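Local coordinates for TarM (Staphylococcus aureus subsp. aureus 21178, PDB 4X7R), which is a glycosyltransferase of the GT-B clan, with two nucleotide-binding-like domains flanking a cleft that holds uridine-5'-diphosphate, at residues A[280-285]-A[403-408]; A[142-147]-A[152-157]; A[198-201]-A[205-208]. The protein carries 1 engineered substitution. All blocks are in the same frame, centred on the assembly; numbering follows the deposited sequence.

Contact 1: residues A[280-285]-A[403-408]; sequences IVLTEA and EGQGLS. With 3YW ((2S)-2,3-dihydroxypropyl 2-acetamido-2-deoxy-alpha-D-glucopyranoside), chain F; UDP (uridine-5'-diphosphate), chain E.
Leu282 lies against Gly404 and Gln405, and this is where the contact packs tightly. Its CD1 methyl sits 3.8 Å from Gln405 CB, the two side chains running at about a right angle, while Leu282 CB rests 3.7 Å from Gly404 O. Leucine supplies a branched end that also reaches the bound (2S)-2,3-dihydroxypropyl 2-acetamido-2-deoxy-alpha-D-glucopyranoside (3YW): Leu282 CD1 lies 3.4 Å from 3YW O6. Glycine suits position 404, since CD1 closes in just where a side chain would begin. In Gln405, CG anti to the backbone N (chi1 -171°) and an extended chain beyond it carry the amide past Leu282 to Ser303 OG and Asn304 N.

The Thr283 side is looser and wetter. CG2 meets Gly404 O at 3.5 Å, but the remaining link runs through a water, hydrogen-bonded to Thr283 OG1 and donating to Gly404 O at 2.7 Å. Threonine fits because its hydroxyl also caps the start of helix 284-293, through a weak bond from Gln286 N.

Beyond the packed corner, the Glu403 carboxylate and the backbone N-H groups of 404-408 face the ligands. 3YW O3 donates to Glu403 OE1 at 2.7 Å and accepts from the N-H groups of Gly404 and Gln405, the latter nearly straight at 169°; Lys331 and Ser400 hold the other carboxylate oxygen. Gly406, whose positive phi of 106° is easy for a glycine, gives its N-H to 3YW O4. Next, Leu407 N bonds UDP O1A at 2.9 Å and Ser408 N bonds O2A, placing the alpha phosphate of UDP at the N-terminal end of helix 407-414. A nucleotide alpha phosphate met by a helix N terminus, in a cleft between two parallel-sheet domains, is characteristic of GT-B glycosyltransferases.

Contact 2: residues A[142-147]-A[152-157]; sequences ERFSFI and HMKETF
Ser145 faces both His152 and Met153, a classic beta bulge in the antiparallel hairpin of strands 139-147 and 150-157. Ser145 N donates almost straight to Met153 O (2.9 Å, 177°), and Ser145 O receives His152 N. At the bulge, a chi1 of 70° brings the His152 ring back toward strand 139-147, where Ile147 CD1 sits over one face, 4.0 Å from the centroid of the His152 ring. Further along, Arg143 and Glu155 form a hydrogen-bonded pair through both their N-H and C=O groups.

On the face carrying Phe144 and Lys154, the lysine's aliphatic chain runs beside the ring, and its CG stands 4.1 Å from the Phe144 centroid in a CH-pi contact over one face, toward the rim. A lysine works here because its methylenes pack on the aromatic ring while the amine continues past it. Glu142 OE1 is 5.0 Å from Lys154 NZ, too far for an ion pair.

On the face with Arg143, Ser145, Met153 and Glu155 a water bridges the strands. It donates to Arg143 O and to Glu155 OE1 and accepts from Ser145 OG at 2.6 Å, a small hydroxyl fitting beside the Met153 methyl. Arg143 CB lies 3.7 Å from Phe157 CE1 at the edge of that ring.

The second shell sets these groups. Helix 86-95 covers Phe144 with Leu88 and Ile92, and its Arg95 forms a salt bridge with Glu142 OE2. Strands 129-136 and 163-169 continue the sheet on the two flanks of the hairpin, and Arg143 NE forms a salt bridge with Asp133 of strand 129-136. Tyr43 OH holds His152 ND1, and at the ring's other nitrogen a water in the ring plane lies 3.0 Å from His152 NE2 and donates to Phe146 O.

Contact 3: residues A[198-201]-A[205-208]; sequences KEFK and ALCV
Ala205 brings its methyl group against Phe200, with CB 4.0 Å from Phe200 CB, and the same methyl lies 4.1 Å from Lys201 N. A small residue suits this first step of the contact, because strand and helix are joined by a short turn and their backbones come close together. The Ala205 carbonyl also approaches the phenylalanine, its O standing 3.8 Å from Phe200 CD2, while Ala205 N is taken up by Asn202 OD1 within the turn. Lys201, an exposed residue, borders the alanine with its aliphatic CG, 4.2 Å from Ala205 CB.

Leu206 follows, and here the backbone itself meets the ring: its CA lies over one face of Phe200, 4.2 Å from the centroid and 27° off the normal, as a CH-pi contact. The join is between strand 198-200, an outermost strand of the long antiparallel meander, and helix 203-214, which leads back into the parallel sheet through strand 221-225. Phenylalanine is apt at the end of that strand: its flat face takes the Leu206 CA while the ring also touches Val193 of the adjacent strand 187-193 and Tyr209.

The Leu206 side chain crosses Phe200 at about a right angle, and its chi1 of 172° and chi2 of 74° together bring Leu206 CD1 to 3.8 Å from Phe200 CD1. Its branched end is buried among Val193, Val69 and Phe73, the last two from helix 69-78. Past it the helix turns from the strand, and Cys207 faces Phe41.

In the fold
From the N terminus the chain first builds part of the parallel sheet of strands 3-7, 36-40 and 66-68, then enters the ten-stranded antiparallel meander. Contact 2 closes a tight hairpin within that meander. Contact 3 joins the meander's last strand to the helix that follows, closing a short turn that returns the chain to the parallel sheet. Contact 1 spans far more: 117 residues separate its segments, and it ties the loop after strand 278-281 to the loop that leads into helix 407-414 of the second parallel-sheet domain. The three follow in series, none nesting or crossing. Contacts 2 and 3 share the antiparallel sheet, their centres 22 Å apart; contacts 1 and 2 lie on opposite sides of the chain's centre.

Contact 1: residues A[280-285]-A[403-408]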
loop_
_atom_site.group_PDB
_atom_site.type_symbol
_atom_site.label_atom_id
_atom_site.label_comp_id
_atom_site.label_asym_id
_atom_site.label_seq_id
_atom_site.Cartn_x
_atom_site.Cartn_y
_atom_site.Cartn_z
ATOM N N ILE A 280 13.801 -10.384 -7.160
ATOM C CA ILE A 280 13.356 -9.740 -8.392
ATOM C C ILE A 280 13.420 -8.232 -8.278
ATOM O O ILE A 280 12.983 -7.665 -7.280
ATOM C CB ILE A 280 11.939 -10.251 -8.845
ATOM C CG1 ILE A 280 11.997 -11.669 -9.468
ATOM C CG2 ILE A 280 11.269 -9.284 -9.868
ATOM C CD1 ILE A 280 12.208 -12.826 -8.565
ATOM N N VAL A 281 13.980 -7.586 -9.316
ATOM C CA VAL A 281 14.012 -6.138 -9.453
ATOM C C VAL A 281 13.276 -5.825 -10.737
ATOM O O VAL A 281 13.159 -6.694 -11.592
ATOM C CB VAL A 281 15.394 -5.466 -9.320
ATOM C CG1 VAL A 281 15.948 -5.662 -7.912
ATOM C CG2 VAL A 281 16.376 -5.952 -10.390
ATOM N N LEU A 282 12.787 -4.596 -10.884
ATOM C CA LEU A 282 11.945 -4.265 -12.014
ATOM C C LEU A 282 12.659 -3.843 -13.282
ATOM O O LEU A 282 12.040 -3.888 -14.351
ATOM C CB LEU A 282 10.880 -3.238 -11.608
ATOM C CG LEU A 282 9.978 -3.631 -10.402
ATOM C CD1 LEU A 282 9.308 -2.388 -9.819
ATOM C CD2 LEU A 282 8.947 -4.686 -10.808
ATOM N N THR A 283 13.922 -3.378 -13.175
ATOM C CA THR A 283 14.661 -2.921 -14.367
ATOM C C THR A 283 16.016 -3.593 -14.434
ATOM O O THR A 283 16.501 -4.091 -13.414
ATOM C CB THR A 283 14.802 -1.359 -14.394
ATOM O OG1 THR A 283 15.666 -0.967 -13.362
ATOM C CG2 THR A 283 13.461 -0.614 -14.240
ATOM N N GLU A 284 16.612 -3.649 -15.645
ATOM C CA GLU A 284 17.949 -4.232 -15.847
ATOM C C GLU A 284 19.011 -3.406 -15.129
ATOM O O GLU A 284 19.956 -3.974 -14.574
ATOM C CB GLU A 284 18.314 -4.355 -17.355
ATOM C CG GLU A 284 17.368 -5.259 -18.160
ATOM C CD GLU A 284 17.353 -6.748 -17.837
ATOM O OE1 GLU A 284 18.261 -7.218 -17.110
ATOM O OE2 GLU A 284 16.411 -7.443 -18.293
ATOM N N ALA A 285 18.872 -2.074 -15.146
ATOM C CA ALA A 285 19.863 -1.177 -14.514
ATOM C C ALA A 285 19.988 -1.408 -13.020
ATOM O O ALA A 285 21.104 -1.487 -12.522
ATOM C CB ALA A 285 19.550 0.289 -14.831
ATOM N N GLU A 403 12.371 5.745 -8.054
ATOM C CA GLU A 403 11.361 4.779 -8.466
ATOM C C GLU A 403 12.013 3.409 -8.624
ATOM O O GLU A 403 13.233 3.300 -8.826
ATOM C CB GLU A 403 10.682 5.172 -9.815
ATOM C CG GLU A 403 9.849 6.445 -9.846
ATOM C CD GLU A 403 8.606 6.445 -8.974
ATOM O OE1 GLU A 403 8.115 5.350 -8.616
ATOM O OE2 GLU A 403 8.125 7.552 -8.643
ATOM N N GLY A 404 11.173 2.395 -8.593
ATOM C CA GLY A 404 11.523 1.031 -8.937
ATOM C C GLY A 404 11.255 0.877 -10.418
ATOM O O GLY A 404 12.032 0.251 -11.146
ATOM N N GLN A 405 10.162 1.498 -10.884
ATOM C CA GLN A 405 9.765 1.485 -12.310
ATOM C C GLN A 405 8.875 2.681 -12.672
ATOM O O GLN A 405 9.232 3.444 -13.553
ATOM C CB GLN A 405 9.086 0.153 -12.697
ATOM C CG GLN A 405 8.864 0.019 -14.195
ATOM C CD GLN A 405 8.415 -1.362 -14.607
ATOM O OE1 GLN A 405 7.657 -2.038 -13.910
ATOM N NE2 GLN A 405 8.869 -1.799 -15.773
ATOM N N GLY A 406 7.690 2.777 -12.048
ATOM C CA GLY A 406 6.780 3.900 -12.292
ATOM C C GLY A 406 5.568 3.564 -13.124
ATOM O O GLY A 406 5.484 3.927 -14.296
ATOM N N LEU A 407 4.598 2.913 -12.503
ATOM C CA LEU A 407 3.378 2.514 -13.184
ATOM C C LEU A 407 2.537 3.676 -13.682
ATOM O O LEU A 407 1.933 3.530 -14.730
ATOM C CB LEU A 407 2.541 1.535 -12.345
ATOM C CG LEU A 407 3.173 0.148 -12.052
ATOM C CD1 LEU A 407 2.351 -0.596 -10.991
ATOM C CD2 LEU A 407 3.265 -0.699 -13.329
ATOM N N SER A 408 2.481 4.811 -12.957
ATOM C CA SER A 408 1.670 5.976 -13.376
ATOM C C SER A 408 2.166 6.541 -14.697
ATOM O O SER A 408 1.355 6.829 -15.582
ATOM C CB SER A 408 1.665 7.061 -12.304
ATOM O OG SER A 408 0.580 6.899 -11.408
HETATM O O3A 3YW F . 7.527 1.086 -0.468
HETATM C C4A 3YW F . 5.728 0.625 -3.722
HETATM C C5A 3YW F . 6.418 1.335 -2.584
HETATM O O5 3YW F . 6.270 -0.297 -6.607
HETATM C C6A 3YW F . 6.964 0.372 -1.558
HETATM C C5 3YW F . 5.726 0.011 -7.897
HETATM C C6 3YW F . 5.176 -1.282 -8.450
HETATM C C4 3YW F . 6.820 0.654 -8.745
HETATM O O6 3YW F . 6.177 -2.284 -8.557
HETATM C C3 3YW F . 7.176 2.001 -8.125
HETATM O O4 3YW F . 6.351 0.867 -10.072
HETATM O O3 3YW F . 8.217 2.656 -8.849
HETATM O O7 3YW F . 9.717 3.324 -5.692
HETATM C C7 3YW F . 8.598 3.821 -5.617
HETATM C C8 3YW F . 8.379 5.212 -5.104
HETATM N N2 3YW F . 7.503 3.160 -5.996
HETATM C C2 3YW F . 7.543 1.860 -6.647
HETATM C C1 3YW F . 6.727 0.823 -5.854
HETATM O O1 3YW F . 5.779 1.336 -4.961
HETATM O O2 3YW F . 5.489 2.225 -1.965
HETATM N N1 UDP E . -3.115 5.539 -7.991
HETATM C C2 UDP E . -4.485 5.580 -8.175
HETATM N N3 UDP E . -5.092 6.746 -7.772
HETATM C C4 UDP E . -4.489 7.842 -7.195
HETATM C C5 UDP E . -3.070 7.710 -6.987
HETATM C C6 UDP E . -2.439 6.589 -7.384
HETATM O O2 UDP E . -5.123 4.655 -8.659
HETATM O O4 UDP E . -5.176 8.846 -6.924
HETATM C "C1'" UDP E . -2.400 4.383 -8.590
HETATM C "C2'" UDP E . -1.893 4.631 -10.008
HETATM O "O2'" UDP E . -2.904 4.358 -10.964
HETATM C "C3'" UDP E . -0.742 3.627 -10.097
HETATM C "C4'" UDP E . -0.204 3.594 -8.670
HETATM O "O4'" UDP E . -1.258 4.095 -7.813
HETATM O "O3'" UDP E . -1.073 2.327 -10.588
HETATM C "C5'" UDP E . 1.061 4.384 -8.453
HETATM O "O5'" UDP E . 2.131 3.621 -9.054
HETATM P PA UDP E . 3.657 4.101 -9.189
HETATM O O1A UDP E . 4.492 2.936 -9.559
HETATM O O2A UDP E . 3.731 5.199 -10.262
HETATM O O3A UDP E . 4.109 4.682 -7.811
HETATM P PB UDP E . 4.055 4.112 -6.312
HETATM O O1B UDP E . 4.305 2.626 -6.324
HETATM O O2B UDP E . 2.686 4.394 -5.684
HETATM O O3B UDP E . 5.152 4.771 -5.499
HETATM O O HOH W 1 14.259 -1.211 -11.000
#

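Contact 2: residues A[142-147]-A[152-157]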
loop_
_atom_site.group_PDB
_atom_site.type_symbol
_atom_site.label_atom_id
_atom_site.label_comp_id
_atom_site.label_asym_id
_atom_site.label_seq_id
_atom_site.Cartn_x
_atom_site.Cartn_y
_atom_site.Cartn_z
ATOM N N GLU A 142 -8.823 0.376 30.595
ATOM C CA GLU A 142 -9.118 -0.355 29.371
ATOM C C GLU A 142 -9.997 0.340 28.352
ATOM O O GLU A 142 -10.726 1.274 28.675
ATOM C CB GLU A 142 -9.671 -1.749 29.692
ATOM C CG GLU A 142 -10.842 -1.728 30.634
ATOM C CD GLU A 142 -11.043 -3.020 31.389
ATOM O OE1 GLU A 142 -10.072 -3.796 31.547
ATOM O OE2 GLU A 142 -12.184 -3.249 31.839
ATOM N N ARG A 143 -9.942 -0.164 27.113
ATOM C CA ARG A 143 -10.763 0.287 26.008
ATOM C C ARG A 143 -11.341 -0.906 25.257
ATOM O O ARG A 143 -10.576 -1.730 24.745
ATOM C CB ARG A 143 -9.970 1.193 25.040
ATOM C CG ARG A 143 -10.663 1.400 23.683
ATOM C CD ARG A 143 -9.949 2.381 22.782
ATOM N NE ARG A 143 -10.247 3.745 23.219
ATOM C CZ ARG A 143 -10.071 4.835 22.482
ATOM N NH1 ARG A 143 -9.602 4.739 21.247
ATOM N NH2 ARG A 143 -10.395 6.027 22.967
ATOM N N PHE A 144 -12.674 -0.948 25.132
ATOM C CA PHE A 144 -13.382 -1.907 24.293
ATOM C C PHE A 144 -13.771 -1.166 22.989
ATOM O O PHE A 144 -14.408 -0.099 23.038
ATOM C CB PHE A 144 -14.644 -2.447 24.994
ATOM C CG PHE A 144 -14.366 -3.359 26.159
ATOM C CD1 PHE A 144 -14.205 -2.845 27.443
ATOM C CD2 PHE A 144 -14.252 -4.734 25.974
ATOM C CE1 PHE A 144 -13.925 -3.688 28.519
ATOM C CE2 PHE A 144 -14.002 -5.582 27.061
ATOM C CZ PHE A 144 -13.839 -5.055 28.328
ATOM N N SER A 145 -13.380 -1.744 21.843
ATOM C CA SER A 145 -13.662 -1.234 20.502
ATOM C C SER A 145 -14.723 -2.097 19.835
ATOM O O SER A 145 -14.627 -3.332 19.846
ATOM C CB SER A 145 -12.389 -1.184 19.662
ATOM O OG SER A 145 -11.437 -0.376 20.333
ATOM N N PHE A 146 -15.752 -1.431 19.289
ATOM C CA PHE A 146 -16.916 -2.035 18.637
ATOM C C PHE A 146 -17.106 -1.534 17.211
ATOM O O PHE A 146 -16.807 -0.380 16.914
ATOM C CB PHE A 146 -18.201 -1.699 19.423
ATOM C CG PHE A 146 -18.241 -2.057 20.891
ATOM C CD1 PHE A 146 -17.605 -1.259 21.838
ATOM C CD2 PHE A 146 -18.998 -3.134 21.340
ATOM C CE1 PHE A 146 -17.647 -1.583 23.193
ATOM C CE2 PHE A 146 -19.047 -3.457 22.698
ATOM C CZ PHE A 146 -18.376 -2.676 23.619
ATOM N N ILE A 147 -17.637 -2.414 16.341
ATOM C CA ILE A 147 -18.073 -2.155 14.960
ATOM C C ILE A 147 -19.475 -2.777 14.876
ATOM O O ILE A 147 -19.633 -3.968 15.188
ATOM C CB ILE A 147 -17.126 -2.692 13.873
ATOM C CG1 ILE A 147 -15.761 -1.964 13.913
ATOM C CG2 ILE A 147 -17.787 -2.560 12.476
ATOM C CD1 ILE A 147 -14.666 -2.647 13.195
ATOM N N HIS A 152 -14.743 -6.095 19.049
ATOM C CA HIS A 152 -13.745 -6.773 18.226
ATOM C C HIS A 152 -12.384 -6.768 18.908
ATOM O O HIS A 152 -11.545 -7.614 18.628
ATOM C CB HIS A 152 -13.698 -6.218 16.773
ATOM C CG HIS A 152 -13.128 -4.829 16.630
ATOM N ND1 HIS A 152 -11.789 -4.628 16.341
ATOM C CD2 HIS A 152 -13.748 -3.623 16.669
ATOM C CE1 HIS A 152 -11.630 -3.317 16.247
ATOM N NE2 HIS A 152 -12.778 -2.671 16.423
ATOM N N MET A 153 -12.192 -5.848 19.843
ATOM C CA MET A 153 -10.914 -5.685 20.515
ATOM C C MET A 153 -11.037 -5.064 21.894
ATOM O O MET A 153 -11.895 -4.226 22.127
ATOM C CB MET A 153 -9.988 -4.809 19.621
ATOM C CG MET A 153 -8.573 -4.578 20.166
ATOM S SD MET A 153 -7.476 -3.631 19.039
ATOM C CE MET A 153 -8.385 -2.114 18.838
ATOM N N LYS A 154 -10.146 -5.466 22.795
ATOM C CA LYS A 154 -9.977 -4.894 24.136
ATOM C C LYS A 154 -8.494 -4.527 24.264
ATOM O O LYS A 154 -7.630 -5.346 23.958
ATOM C CB LYS A 154 -10.406 -5.876 25.240
ATOM C CG LYS A 154 -10.215 -5.368 26.692
ATOM C CD LYS A 154 -10.473 -6.500 27.672
ATOM C CE LYS A 154 -9.519 -6.542 28.840
ATOM N NZ LYS A 154 -8.461 -7.577 28.649
ATOM N N GLU A 155 -8.206 -3.299 24.679
ATOM C CA GLU A 155 -6.823 -2.858 24.926
ATOM C C GLU A 155 -6.686 -2.512 26.377
ATOM O O GLU A 155 -7.624 -1.979 26.968
ATOM C CB GLU A 155 -6.421 -1.657 24.063
ATOM C CG GLU A 155 -6.253 -2.000 22.593
ATOM C CD GLU A 155 -6.214 -0.770 21.713
ATOM O OE1 GLU A 155 -7.141 0.065 21.821
ATOM O OE2 GLU A 155 -5.251 -0.634 20.924
ATOM N N THR A 156 -5.560 -2.883 26.984
ATOM C CA THR A 156 -5.263 -2.537 28.392
ATOM C C THR A 156 -4.187 -1.449 28.429
ATOM O O THR A 156 -3.218 -1.518 27.669
ATOM C CB THR A 156 -4.894 -3.776 29.211
ATOM O OG1 THR A 156 -5.956 -4.715 29.098
ATOM C CG2 THR A 156 -4.667 -3.465 30.677
ATOM N N PHE A 157 -4.327 -0.489 29.351
ATOM C CA PHE A 157 -3.372 0.635 29.480
ATOM C C PHE A 157 -2.548 0.597 30.736
ATOM O O PHE A 157 -3.055 0.210 31.776
ATOM C CB PHE A 157 -4.080 1.998 29.355
ATOM C CG PHE A 157 -4.785 2.165 28.033
ATOM C CD1 PHE A 157 -6.095 1.711 27.858
ATOM C CD2 PHE A 157 -4.127 2.720 26.945
ATOM C CE1 PHE A 157 -6.737 1.844 26.633
ATOM C CE2 PHE A 157 -4.772 2.847 25.714
ATOM C CZ PHE A 157 -6.066 2.392 25.561
HETATM O O HOH W 2 -9.853 -1.366 22.091
HETATM O O HOH W 3 -13.796 0.162 16.517
#

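Contact 3: residues A[198-201]-A[205-208]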
loop_
_atom_site.group_PDB
_atom_site.type_symbol
_atom_site.label_atom_id
_atom_site.label_comp_id
_atom_site.label_asym_id
_atom_site.label_seq_id
_atom_site.Cartn_x
_atom_site.Cartn_y
_atom_site.Cartn_z
ATOM N N LYS A 198 -1.800 -22.309 21.646
ATOM C CA LYS A 198 -0.400 -22.114 21.291
ATOM C C LYS A 198 0.054 -20.712 21.606
ATOM O O LYS A 198 -0.658 -19.745 21.329
ATOM C CB LYS A 198 -0.131 -22.470 19.818
ATOM C CG LYS A 198 -0.080 -23.975 19.574
ATOM C CD LYS A 198 0.084 -24.332 18.108
ATOM C CE LYS A 198 0.149 -25.828 17.890
ATOM N NZ LYS A 198 -1.125 -26.530 18.228
ATOM N N GLU A 199 1.242 -20.605 22.189
ATOM C CA GLU A 199 1.849 -19.333 22.504
ATOM C C GLU A 199 3.040 -19.088 21.599
ATOM O O GLU A 199 3.745 -20.021 21.252
ATOM C CB GLU A 199 2.261 -19.291 23.976
ATOM C CG GLU A 199 2.308 -17.891 24.563
ATOM C CD GLU A 199 2.435 -17.881 26.077
ATOM O OE1 GLU A 199 3.254 -18.667 26.611
ATOM O OE2 GLU A 199 1.707 -17.098 26.729
ATOM N N PHE A 200 3.263 -17.828 21.219
ATOM C CA PHE A 200 4.361 -17.418 20.333
ATOM C C PHE A 200 5.112 -16.316 21.007
ATOM O O PHE A 200 4.490 -15.519 21.707
ATOM C CB PHE A 200 3.809 -16.967 18.947
ATOM C CG PHE A 200 3.030 -18.078 18.303
ATOM C CD1 PHE A 200 1.677 -18.270 18.601
ATOM C CD2 PHE A 200 3.670 -19.020 17.514
ATOM C CE1 PHE A 200 0.971 -19.354 18.069
ATOM C CE2 PHE A 200 2.968 -20.118 17.008
ATOM C CZ PHE A 200 1.623 -20.274 17.281
ATOM N N LYS A 201 6.445 -16.260 20.829
ATOM C CA LYS A 201 7.270 -15.240 21.509
ATOM C C LYS A 201 7.020 -13.814 21.073
ATOM O O LYS A 201 7.242 -12.891 21.848
ATOM C CB LYS A 201 8.775 -15.599 21.512
ATOM C CG LYS A 201 9.486 -15.480 20.173
ATOM C CD LYS A 201 10.905 -16.025 20.258
ATOM C CE LYS A 201 10.962 -17.431 19.716
ATOM N NZ LYS A 201 12.259 -18.096 20.033
ATOM N N ALA A 205 7.024 -14.686 15.034
ATOM C CA ALA A 205 6.840 -16.118 15.334
ATOM C C ALA A 205 5.422 -16.573 14.969
ATOM O O ALA A 205 5.269 -17.648 14.395
ATOM C CB ALA A 205 7.103 -16.409 16.819
ATOM N N LEU A 206 4.394 -15.778 15.319
ATOM C CA LEU A 206 2.993 -16.100 15.000
ATOM C C LEU A 206 2.834 -16.169 13.469
ATOM O O LEU A 206 2.314 -17.160 12.938
ATOM C CB LEU A 206 2.047 -15.016 15.596
ATOM C CG LEU A 206 0.556 -15.103 15.183
ATOM C CD1 LEU A 206 -0.130 -16.229 15.883
ATOM C CD2 LEU A 206 -0.189 -13.795 15.435
ATOM N N CYS A 207 3.327 -15.120 12.757
ATOM C CA CYS A 207 3.252 -15.049 11.283
ATOM C C CYS A 207 4.012 -16.136 10.578
ATOM O O CYS A 207 3.519 -16.665 9.595
ATOM C CB CYS A 207 3.645 -13.667 10.796
ATOM S SG CYS A 207 2.484 -12.385 11.308
ATOM N N VAL A 208 5.157 -16.550 11.132
ATOM C CA VAL A 208 5.934 -17.662 10.571
ATOM C C VAL A 208 5.134 -18.967 10.710
ATOM O O VAL A 208 5.033 -19.729 9.748
ATOM C CB VAL A 208 7.350 -17.749 11.199
ATOM C CG1 VAL A 208 7.998 -19.114 10.942
ATOM C CG2 VAL A 208 8.234 -16.610 10.696
#